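Local coordinates for protein glyoxalase-related enzyme, AraC type (Clostridium phytofermentans, PDB 3BT3) that is of unknown function but belongs to the VOC superfamily of glyoxalase-related proteins and probably forms part of an AraC-type, DNA-binding transcription regulator, at residues Lys37-Trp45 / Leu104-Trp113; Gly91-Ile101 / Gly136-Ser144. One frame throughout, in Å; residues are numbered along the deposited sequence.

Contact 1: Lys37-Trp45 / Leu104-Trp113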
loop_
_atom_site.group_PDB
_atom_site.type_symbol
_atom_site.label_atom_id
_atom_site.label_comp_id
_atom_site.label_asym_id
_atom_site.label_seq_id
_atom_site.Cartn_x
_atom_site.Cartn_y
_atom_site.Cartn_z
ATOM N N LYS A 37 -13.998 -11.972 4.713
ATOM C CA LYS A 37 -14.263 -13.402 4.597
ATOM C C LYS A 37 -13.543 -13.945 3.376
ATOM O O LYS A 37 -13.055 -15.076 3.375
ATOM C CB LYS A 37 -15.765 -13.669 4.484
ATOM C CG LYS A 37 -16.466 -13.733 5.827
ATOM C CD LYS A 37 -17.984 -13.777 5.679
ATOM C CE LYS A 37 -18.684 -14.096 7.010
ATOM N NZ LYS A 37 -18.377 -13.113 8.101
ATOM N N TRP A 38 -13.455 -13.118 2.344
ATOM C CA TRP A 38 -12.789 -13.521 1.124
ATOM C C TRP A 38 -11.291 -13.687 1.399
ATOM O O TRP A 38 -10.699 -14.721 1.060
ATOM C CB TRP A 38 -13.019 -12.479 0.032
ATOM C CG TRP A 38 -12.420 -12.869 -1.266
ATOM C CD1 TRP A 38 -12.969 -13.688 -2.214
ATOM C CD2 TRP A 38 -11.124 -12.514 -1.743
ATOM N NE1 TRP A 38 -12.091 -13.867 -3.253
ATOM C CE2 TRP A 38 -10.947 -13.158 -2.989
ATOM C CE3 TRP A 38 -10.091 -11.713 -1.241
ATOM C CZ2 TRP A 38 -9.768 -13.032 -3.739
ATOM C CZ3 TRP A 38 -8.920 -11.586 -1.988
ATOM C CH2 TRP A 38 -8.772 -12.244 -3.224
ATOM N N PHE A 39 -10.685 -12.682 2.027
ATOM C CA PHE A 39 -9.271 -12.756 2.333
ATOM C C PHE A 39 -8.976 -13.978 3.189
ATOM O O PHE A 39 -7.891 -14.551 3.111
ATOM C CB PHE A 39 -8.801 -11.498 3.070
ATOM C CG PHE A 39 -8.304 -10.414 2.165
ATOM C CD1 PHE A 39 -9.171 -9.450 1.665
ATOM C CD2 PHE A 39 -6.964 -10.361 1.805
ATOM C CE1 PHE A 39 -8.711 -8.456 0.824
ATOM C CE2 PHE A 39 -6.490 -9.368 0.961
ATOM C CZ PHE A 39 -7.359 -8.417 0.471
ATOM N N GLU A 40 -9.943 -14.369 4.014
ATOM C CA GLU A 40 -9.775 -15.527 4.889
ATOM C C GLU A 40 -9.971 -16.852 4.148
ATOM O O GLU A 40 -9.116 -17.742 4.203
ATOM C CB GLU A 40 -10.755 -15.457 6.079
ATOM C CG GLU A 40 -10.353 -14.486 7.195
ATOM C CD GLU A 40 -11.437 -14.306 8.277
ATOM O OE1 GLU A 40 -11.153 -13.671 9.325
ATOM O OE2 GLU A 40 -12.576 -14.787 8.082
ATOM N N GLU A 41 -11.087 -16.973 3.443
ATOM C CA GLU A 41 -11.403 -18.208 2.738
ATOM C C GLU A 41 -10.586 -18.524 1.502
ATOM O O GLU A 41 -10.320 -19.687 1.224
ATOM C CB GLU A 41 -12.884 -18.227 2.364
ATOM C CG GLU A 41 -13.821 -18.224 3.553
ATOM C CD GLU A 41 -15.274 -18.085 3.138
ATOM O OE1 GLU A 41 -15.706 -18.858 2.253
ATOM O OE2 GLU A 41 -15.977 -17.206 3.690
ATOM N N ILE A 42 -10.185 -17.503 0.757
ATOM C CA ILE A 42 -9.438 -17.740 -0.462
ATOM C C ILE A 42 -7.928 -17.613 -0.345
ATOM O O ILE A 42 -7.195 -18.467 -0.848
ATOM C CB ILE A 42 -9.917 -16.812 -1.583
ATOM C CG1 ILE A 42 -11.442 -16.905 -1.726
ATOM C CG2 ILE A 42 -9.216 -17.165 -2.877
ATOM C CD1 ILE A 42 -11.991 -18.323 -1.746
ATOM N N LEU A 43 -7.448 -16.563 0.309
ATOM C CA LEU A 43 -6.012 -16.381 0.436
ATOM C C LEU A 43 -5.438 -16.935 1.731
ATOM O O LEU A 43 -4.220 -16.996 1.897
ATOM C CB LEU A 43 -5.650 -14.901 0.316
ATOM C CG LEU A 43 -5.871 -14.242 -1.046
ATOM C CD1 LEU A 43 -5.238 -12.851 -1.027
ATOM C CD2 LEU A 43 -5.255 -15.098 -2.159
ATOM N N GLY A 44 -6.309 -17.332 2.655
ATOM C CA GLY A 44 -5.832 -17.867 3.919
ATOM C C GLY A 44 -5.275 -16.812 4.862
ATOM O O GLY A 44 -4.442 -17.112 5.714
ATOM N N TRP A 45 -5.727 -15.573 4.708
ATOM C CA TRP A 45 -5.283 -14.480 5.567
ATOM C C TRP A 45 -6.189 -14.350 6.799
ATOM O O TRP A 45 -7.140 -15.105 6.968
ATOM C CB TRP A 45 -5.310 -13.163 4.790
ATOM C CG TRP A 45 -4.235 -13.020 3.770
ATOM C CD1 TRP A 45 -3.665 -14.019 3.026
ATOM C CD2 TRP A 45 -3.642 -11.796 3.320
ATOM N NE1 TRP A 45 -2.758 -13.487 2.143
ATOM C CE2 TRP A 45 -2.726 -12.125 2.299
ATOM C CE3 TRP A 45 -3.799 -10.450 3.680
ATOM C CZ2 TRP A 45 -1.972 -11.159 1.632
ATOM C CZ3 TRP A 45 -3.050 -9.490 3.018
ATOM C CH2 TRP A 45 -2.145 -9.850 2.004
ATOM N N LEU A 104 0.591 -20.797 -3.629
ATOM C CA LEU A 104 -0.494 -19.821 -3.584
ATOM C C LEU A 104 -1.583 -20.135 -4.603
ATOM O O LEU A 104 -2.760 -20.223 -4.260
ATOM C CB LEU A 104 0.015 -18.402 -3.848
ATOM C CG LEU A 104 -1.102 -17.372 -4.077
ATOM C CD1 LEU A 104 -1.957 -17.273 -2.842
ATOM C CD2 LEU A 104 -0.515 -16.012 -4.408
ATOM N N HIS A 105 -1.182 -20.300 -5.856
ATOM C CA HIS A 105 -2.123 -20.579 -6.927
ATOM C C HIS A 105 -2.982 -21.809 -6.635
ATOM O O HIS A 105 -4.200 -21.806 -6.855
ATOM C CB HIS A 105 -1.360 -20.765 -8.230
ATOM C CG HIS A 105 -2.236 -20.814 -9.438
ATOM N ND1 HIS A 105 -3.005 -21.912 -9.755
ATOM C CD2 HIS A 105 -2.473 -19.897 -10.404
ATOM C CE1 HIS A 105 -3.678 -21.669 -10.866
ATOM N NE2 HIS A 105 -3.373 -20.452 -11.280
ATOM N N LYS A 106 -2.337 -22.852 -6.127
ATOM C CA LYS A 106 -3.019 -24.092 -5.800
ATOM C C LYS A 106 -3.985 -23.884 -4.631
ATOM O O LYS A 106 -5.097 -24.429 -4.625
ATOM C CB LYS A 106 -1.988 -25.164 -5.456
ATOM C CG LYS A 106 -2.566 -26.513 -5.080
ATOM C CD LYS A 106 -1.462 -27.567 -5.093
ATOM C CE LYS A 106 -1.948 -28.928 -4.616
ATOM N NZ LYS A 106 -2.223 -28.943 -3.146
ATOM N N TYR A 107 -3.564 -23.091 -3.649
ATOM C CA TYR A 107 -4.408 -22.816 -2.491
ATOM C C TYR A 107 -5.685 -22.100 -2.927
ATOM O O TYR A 107 -6.787 -22.500 -2.562
ATOM C CB TYR A 107 -3.657 -21.948 -1.489
ATOM C CG TYR A 107 -4.347 -21.821 -0.153
ATOM C CD1 TYR A 107 -4.414 -22.906 0.719
ATOM C CD2 TYR A 107 -4.900 -20.606 0.258
ATOM C CE1 TYR A 107 -5.004 -22.787 1.970
ATOM C CE2 TYR A 107 -5.494 -20.475 1.508
ATOM C CZ TYR A 107 -5.541 -21.569 2.362
ATOM O OH TYR A 107 -6.094 -21.444 3.619
ATOM N N VAL A 108 -5.519 -21.035 -3.707
ATOM C CA VAL A 108 -6.645 -20.265 -4.208
ATOM C C VAL A 108 -7.570 -21.184 -5.006
ATOM O O VAL A 108 -8.765 -21.283 -4.712
ATOM C CB VAL A 108 -6.165 -19.092 -5.111
ATOM C CG1 VAL A 108 -7.351 -18.417 -5.776
ATOM C CG2 VAL A 108 -5.393 -18.074 -4.279
ATOM N N LYS A 109 -7.018 -21.862 -6.011
ATOM C CA LYS A 109 -7.823 -22.772 -6.821
ATOM C C LYS A 109 -8.512 -23.815 -5.949
ATOM O O LYS A 109 -9.695 -24.095 -6.117
ATOM C CB LYS A 109 -6.959 -23.471 -7.879
ATOM C CG LYS A 109 -6.889 -22.738 -9.225
ATOM C CD LYS A 109 -8.283 -22.557 -9.821
ATOM C CE LYS A 109 -8.283 -22.674 -11.341
ATOM N NZ LYS A 109 -7.529 -21.581 -12.028
ATOM N N GLU A 110 -7.765 -24.380 -5.008
ATOM C CA GLU A 110 -8.310 -25.393 -4.118
ATOM C C GLU A 110 -9.474 -24.864 -3.307
ATOM O O GLU A 110 -10.373 -25.628 -2.941
ATOM C CB GLU A 110 -7.230 -25.918 -3.172
ATOM C CG GLU A 110 -6.835 -27.352 -3.452
ATOM C CD GLU A 110 -6.170 -27.529 -4.810
ATOM O OE1 GLU A 110 -6.709 -27.012 -5.820
ATOM O OE2 GLU A 110 -5.106 -28.191 -4.865
ATOM N N ASN A 111 -9.465 -23.565 -3.021
ATOM C CA ASN A 111 -10.548 -22.986 -2.245
ATOM C C ASN A 111 -11.722 -22.494 -3.077
ATOM O O ASN A 111 -12.580 -21.767 -2.582
ATOM C CB ASN A 111 -10.018 -21.886 -1.331
ATOM C CG ASN A 111 -9.344 -22.450 -0.094
ATOM O OD1 ASN A 111 -9.962 -23.195 0.674
ATOM N ND2 ASN A 111 -8.076 -22.103 0.109
ATOM N N GLY A 112 -11.753 -22.899 -4.342
ATOM C CA GLY A 112 -12.865 -22.550 -5.205
ATOM C C GLY A 112 -12.867 -21.246 -5.968
ATOM O O GLY A 112 -13.818 -20.970 -6.697
ATOM N N TRP A 113 -11.825 -20.439 -5.820
ATOM C CA TRP A 113 -11.783 -19.179 -6.542
ATOM C C TRP A 113 -11.141 -19.416 -7.915
ATOM O O TRP A 113 -10.013 -19.906 -8.005
ATOM C CB TRP A 113 -10.997 -18.155 -5.734
ATOM C CG TRP A 113 -11.162 -16.769 -6.226
ATOM C CD1 TRP A 113 -10.258 -16.040 -6.929
ATOM C CD2 TRP A 113 -12.314 -15.940 -6.066
ATOM N NE1 TRP A 113 -10.772 -14.804 -7.220
ATOM C CE2 TRP A 113 -12.036 -14.716 -6.701
ATOM C CE3 TRP A 113 -13.557 -16.115 -5.444
ATOM C CZ2 TRP A 113 -12.956 -13.663 -6.734
ATOM C CZ3 TRP A 113 -14.476 -15.067 -5.475
ATOM C CH2 TRP A 113 -14.169 -13.857 -6.116
#
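Trp38 drives the edge of its indole into a face of Trp113. The five-membered ring of Trp38 and the six-membered ring of Trp113 have centroids 4.4 Å apart, with planes at 75°, an edge-to-face pair. Trp38 NE1 leads and lies over the middle of the six-membered ring, 3.5 Å from Trp113 CE3. Trp38 CG stands anti to its backbone N (chi1 -177°), which carries the indole across to Trp113.

Ile42 fills the middle of the contact. Its CB lies against a face of the Trp38 ring. From there the side chain forks. CG2 is wedged between two partners, Trp113 CB at 3.5 Å and Val108 CG1 at 3.7 Å. The other branch runs through CG1, and its tip, CD1, ends 3.6 Å from Asn111 O. Leu43 also reaches Val108, with CD2 3.7 Å from Val108 CG2. The same CD2 meets CD1 of Leu104, one turn further back.

Tyr107 closes the other end. It turns a ring edge to the backbone, with CE2 3.4 Å from Gly44 N, while Asn111 ND2 sits over the centre of one ring face. Gly44, with positive phi, brings the chain close beside this ring. Ile131 of strand 126-132 packs against Trp38, Leu43, Val108 and Trp113. Tyr18 of the second subunit hydrogen-bonds to Leu43 O. The contact joins helices 32-41 and 101-110 and the turns that follow them, consistent with the VOC fold, which is built of paired βαβββ modules.

Contact 2: Gly91-Ile101 / Gly136-Ser144; sequences GVAGFMMIEGI and GCILRFFES
Phe142 lies against both Phe95 and Met97 and forms the densest part of this parallel strand pair. With chi1 at 70°, its CG is tucked over the backbone, and the ring leans toward strand 92-99. Met97 CA is over one ring face, 3.8 Å from the centroid, a CH-pi contact. The Phe95 ring meets Phe142 obliquely, with planes at 33° and Phe95 CZ 3.5 Å from Phe142 CE2. Its CE1 also lies over the guanidinium of Arg140, whose NH2 is salt-bridged to Glu128. On the opposite face Met96 runs alongside Phe141 in a Met-aromatic contact, with Met96 SD 3.6 Å from Phe141 CE1.

Backbone bonds alternate along the ladder, from Ile138 N to Gly91 O through to Ile98 N to Phe142 O. A beta bulge at Ala93 shifts the register by one. Ala93 N makes a nearly straight bond to Ile138 O (2.8 Å, 178°).

The Glu143 carboxylate holds the backbone at the start of helix 101-110, with Gly100 at the N-cap position. Its OE2 accepts from Ile101 N at 3.0 Å, and the bonds from Gly100 N are weak. The other end is looser: a water bridges Gly91 N and Gly136 O. Exposed Glu99 forms a salt bridge with Arg21 of the second subunit.

Strand 138-144 lies between strands 92-99 and 126-132. Leu104 of helix 101-110 packs on Ile98, and strand 92-99 pairs with an antiparallel strand of the second subunit.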
loop_
_atom_site.group_PDB
_atom_site.type_symbol
_atom_site.label_atom_id
_atom_site.label_comp_id
_atom_site.label_asym_id
_atom_site.label_seq_id
_atom_site.Cartn_x
_atom_site.Cartn_y
_atom_site.Cartn_z
ATOM N N GLY A 91 -8.851 -1.676 -10.850
ATOM C CA GLY A 91 -7.489 -1.817 -11.328
ATOM C C GLY A 91 -6.638 -2.479 -10.256
ATOM O O GLY A 91 -7.162 -3.174 -9.378
ATOM N N VAL A 92 -5.331 -2.252 -10.321
ATOM C CA VAL A 92 -4.387 -2.829 -9.376
ATOM C C VAL A 92 -4.413 -2.170 -8.001
ATOM O O VAL A 92 -4.267 -0.955 -7.878
ATOM C CB VAL A 92 -2.944 -2.754 -9.931
ATOM C CG1 VAL A 92 -1.960 -3.181 -8.856
ATOM C CG2 VAL A 92 -2.811 -3.643 -11.169
ATOM N N ALA A 93 -4.581 -2.988 -6.969
ATOM C CA ALA A 93 -4.632 -2.500 -5.597
ATOM C C ALA A 93 -3.487 -3.036 -4.754
ATOM O O ALA A 93 -3.265 -2.565 -3.648
ATOM C CB ALA A 93 -5.959 -2.894 -4.952
ATOM N N GLY A 94 -2.773 -4.031 -5.269
ATOM C CA GLY A 94 -1.673 -4.623 -4.528
ATOM C C GLY A 94 -0.580 -5.188 -5.418
ATOM O O GLY A 94 -0.840 -5.720 -6.499
ATOM N N PHE A 95 0.656 -5.076 -4.949
ATOM C CA PHE A 95 1.821 -5.542 -5.686
ATOM C C PHE A 95 2.755 -6.140 -4.655
ATOM O O PHE A 95 3.635 -5.457 -4.149
ATOM C CB PHE A 95 2.488 -4.349 -6.378
ATOM C CG PHE A 95 3.691 -4.716 -7.192
ATOM C CD1 PHE A 95 3.588 -5.627 -8.241
ATOM C CD2 PHE A 95 4.925 -4.138 -6.924
ATOM C CE1 PHE A 95 4.695 -5.959 -9.015
ATOM C CE2 PHE A 95 6.045 -4.460 -7.694
ATOM C CZ PHE A 95 5.927 -5.376 -8.747
ATOM N N MET A 96 2.573 -7.413 -4.335
ATOM C CA MET A 96 3.399 -8.010 -3.301
ATOM C C MET A 96 4.308 -9.176 -3.673
ATOM O O MET A 96 3.942 -10.067 -4.435
ATOM C CB MET A 96 2.521 -8.360 -2.079
ATOM C CG MET A 96 1.313 -9.273 -2.308
ATOM S SD MET A 96 0.128 -9.302 -0.865
ATOM C CE MET A 96 -1.189 -8.445 -1.556
ATOM N N MET A 97 5.515 -9.130 -3.122
ATOM C CA MET A 97 6.525 -10.151 -3.342
ATOM C C MET A 97 6.243 -11.308 -2.392
ATOM O O MET A 97 6.069 -11.098 -1.188
ATOM C CB MET A 97 7.919 -9.578 -3.057
ATOM C CG MET A 97 9.089 -10.532 -3.361
ATOM S SD MET A 97 10.653 -10.054 -2.546
ATOM C CE MET A 97 11.108 -8.597 -3.459
ATOM N N ILE A 98 6.185 -12.524 -2.930
ATOM C CA ILE A 98 5.939 -13.687 -2.096
ATOM C C ILE A 98 6.900 -14.831 -2.359
ATOM O O ILE A 98 7.752 -14.778 -3.247
ATOM C CB ILE A 98 4.518 -14.243 -2.278
ATOM C CG1 ILE A 98 4.388 -14.883 -3.655
ATOM C CG2 ILE A 98 3.492 -13.139 -2.104
ATOM C CD1 ILE A 98 3.141 -15.714 -3.804
ATOM N N GLU A 99 6.742 -15.880 -1.568
ATOM C CA GLU A 99 7.565 -17.060 -1.697
ATOM C C GLU A 99 6.604 -18.237 -1.710
ATOM O O GLU A 99 5.802 -18.398 -0.796
ATOM C CB GLU A 99 8.518 -17.139 -0.512
ATOM C CG GLU A 99 9.811 -17.867 -0.803
ATOM C CD GLU A 99 10.936 -17.422 0.115
ATOM O OE1 GLU A 99 12.072 -17.915 -0.059
ATOM O OE2 GLU A 99 10.683 -16.578 1.008
ATOM N N GLY A 100 6.673 -19.042 -2.762
ATOM C CA GLY A 100 5.783 -20.183 -2.886
ATOM C C GLY A 100 4.619 -19.803 -3.776
ATOM O O GLY A 100 3.457 -20.015 -3.425
ATOM N N ILE A 101 4.934 -19.230 -4.935
ATOM C CA ILE A 101 3.914 -18.793 -5.874
ATOM C C ILE A 101 3.047 -19.952 -6.368
ATOM O O ILE A 101 1.858 -19.776 -6.631
ATOM C CB ILE A 101 4.556 -18.058 -7.082
ATOM C CG1 ILE A 101 3.470 -17.460 -7.968
ATOM C CG2 ILE A 101 5.402 -19.010 -7.900
ATOM C CD1 ILE A 101 2.628 -16.440 -7.271
ATOM N N GLY A 136 -13.531 -6.844 -6.868
ATOM C CA GLY A 136 -13.160 -6.433 -8.209
ATOM C C GLY A 136 -11.738 -5.925 -8.413
ATOM O O GLY A 136 -11.291 -5.850 -9.552
ATOM N N CYS A 137 -11.024 -5.580 -7.343
ATOM C CA CYS A 137 -9.654 -5.086 -7.484
ATOM C C CYS A 137 -8.737 -6.208 -7.902
ATOM O O CYS A 137 -9.050 -7.392 -7.725
ATOM C CB CYS A 137 -9.080 -4.540 -6.175
ATOM S SG CYS A 137 -10.238 -3.938 -4.991
ATOM N N ILE A 138 -7.579 -5.809 -8.413
ATOM C CA ILE A 138 -6.557 -6.735 -8.854
ATOM C C ILE A 138 -5.401 -6.775 -7.866
ATOM O O ILE A 138 -4.915 -5.732 -7.420
ATOM C CB ILE A 138 -5.971 -6.322 -10.232
ATOM C CG1 ILE A 138 -7.078 -6.255 -11.290
ATOM C CG2 ILE A 138 -4.871 -7.284 -10.631
ATOM C CD1 ILE A 138 -7.908 -7.518 -11.410
ATOM N N LEU A 139 -4.962 -7.981 -7.528
ATOM C CA LEU A 139 -3.823 -8.144 -6.641
ATOM C C LEU A 139 -2.755 -8.880 -7.427
ATOM O O LEU A 139 -2.998 -9.978 -7.945
ATOM C CB LEU A 139 -4.184 -8.967 -5.405
ATOM C CG LEU A 139 -5.228 -8.408 -4.452
ATOM C CD1 LEU A 139 -5.329 -9.308 -3.238
ATOM C CD2 LEU A 139 -4.841 -6.991 -4.042
ATOM N N ARG A 140 -1.576 -8.278 -7.513
ATOM C CA ARG A 140 -0.466 -8.895 -8.227
ATOM C C ARG A 140 0.484 -9.578 -7.252
ATOM O O ARG A 140 0.885 -9.007 -6.242
ATOM C CB ARG A 140 0.281 -7.844 -9.050
ATOM C CG ARG A 140 -0.565 -7.237 -10.171
ATOM C CD ARG A 140 0.194 -6.182 -10.961
ATOM N NE ARG A 140 1.427 -6.719 -11.523
ATOM C CZ ARG A 140 2.344 -5.991 -12.154
ATOM N NH1 ARG A 140 2.172 -4.687 -12.313
ATOM N NH2 ARG A 140 3.440 -6.567 -12.627
ATOM N N PHE A 141 0.826 -10.821 -7.553
ATOM C CA PHE A 141 1.737 -11.586 -6.714
ATOM C C PHE A 141 2.934 -11.983 -7.569
ATOM O O PHE A 141 2.773 -12.397 -8.721
ATOM C CB PHE A 141 1.032 -12.838 -6.185
ATOM C CG PHE A 141 -0.070 -12.542 -5.198
ATOM C CD1 PHE A 141 0.212 -12.385 -3.843
ATOM C CD2 PHE A 141 -1.387 -12.412 -5.623
ATOM C CE1 PHE A 141 -0.801 -12.105 -2.926
ATOM C CE2 PHE A 141 -2.409 -12.130 -4.714
ATOM C CZ PHE A 141 -2.118 -11.979 -3.366
ATOM N N PHE A 142 4.139 -11.839 -7.035
ATOM C CA PHE A 142 5.303 -12.222 -7.812
ATOM C C PHE A 142 6.379 -12.838 -6.952
ATOM O O PHE A 142 6.437 -12.607 -5.743
ATOM C CB PHE A 142 5.864 -11.016 -8.593
ATOM C CG PHE A 142 6.518 -9.972 -7.729
ATOM C CD1 PHE A 142 7.854 -10.093 -7.359
ATOM C CD2 PHE A 142 5.789 -8.881 -7.265
ATOM C CE1 PHE A 142 8.454 -9.141 -6.532
ATOM C CE2 PHE A 142 6.377 -7.926 -6.442
ATOM C CZ PHE A 142 7.714 -8.057 -6.074
ATOM N N GLU A 143 7.212 -13.651 -7.591
ATOM C CA GLU A 143 8.330 -14.313 -6.932
ATOM C C GLU A 143 9.486 -14.267 -7.919
ATOM O O GLU A 143 9.362 -14.721 -9.066
ATOM C CB GLU A 143 7.985 -15.763 -6.592
ATOM C CG GLU A 143 9.056 -16.460 -5.777
ATOM C CD GLU A 143 8.656 -17.858 -5.333
ATOM O OE1 GLU A 143 9.373 -18.431 -4.486
ATOM O OE2 GLU A 143 7.636 -18.390 -5.825
ATOM N N SER A 144 10.603 -13.699 -7.485
ATOM C CA SER A 144 11.765 -13.584 -8.351
ATOM C C SER A 144 12.401 -14.947 -8.627
ATOM O O SER A 144 12.287 -15.873 -7.820
ATOM C CB SER A 144 12.783 -12.640 -7.721
ATOM O OG SER A 144 13.030 -13.004 -6.379
HETATM O O HOH W 1 -10.268 -4.033 -11.362
#

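The centres of contacts 1 and 2 lie about 14 Å apart. Their segments alternate along the chain, in the order 37-45, 91-101, 104-113, 136-144. Contact 1 joins helix 32-41 to helix 101-110, and contact 2 joins two strands of the sheet that helix 101-110 packs on. Strand 92-99 leads directly into that helix, so the two contacts share one strand-helix unit. They also touch: Leu104 CD2 is 3.6 Å from Phe141 CG, and Trp45 CH2 is 3.7 Å from Met96 SD. Contact 1 joins the earlier and later halves of the chain, contact 2 lies within the sheet of the later half, and both touch the second subunit.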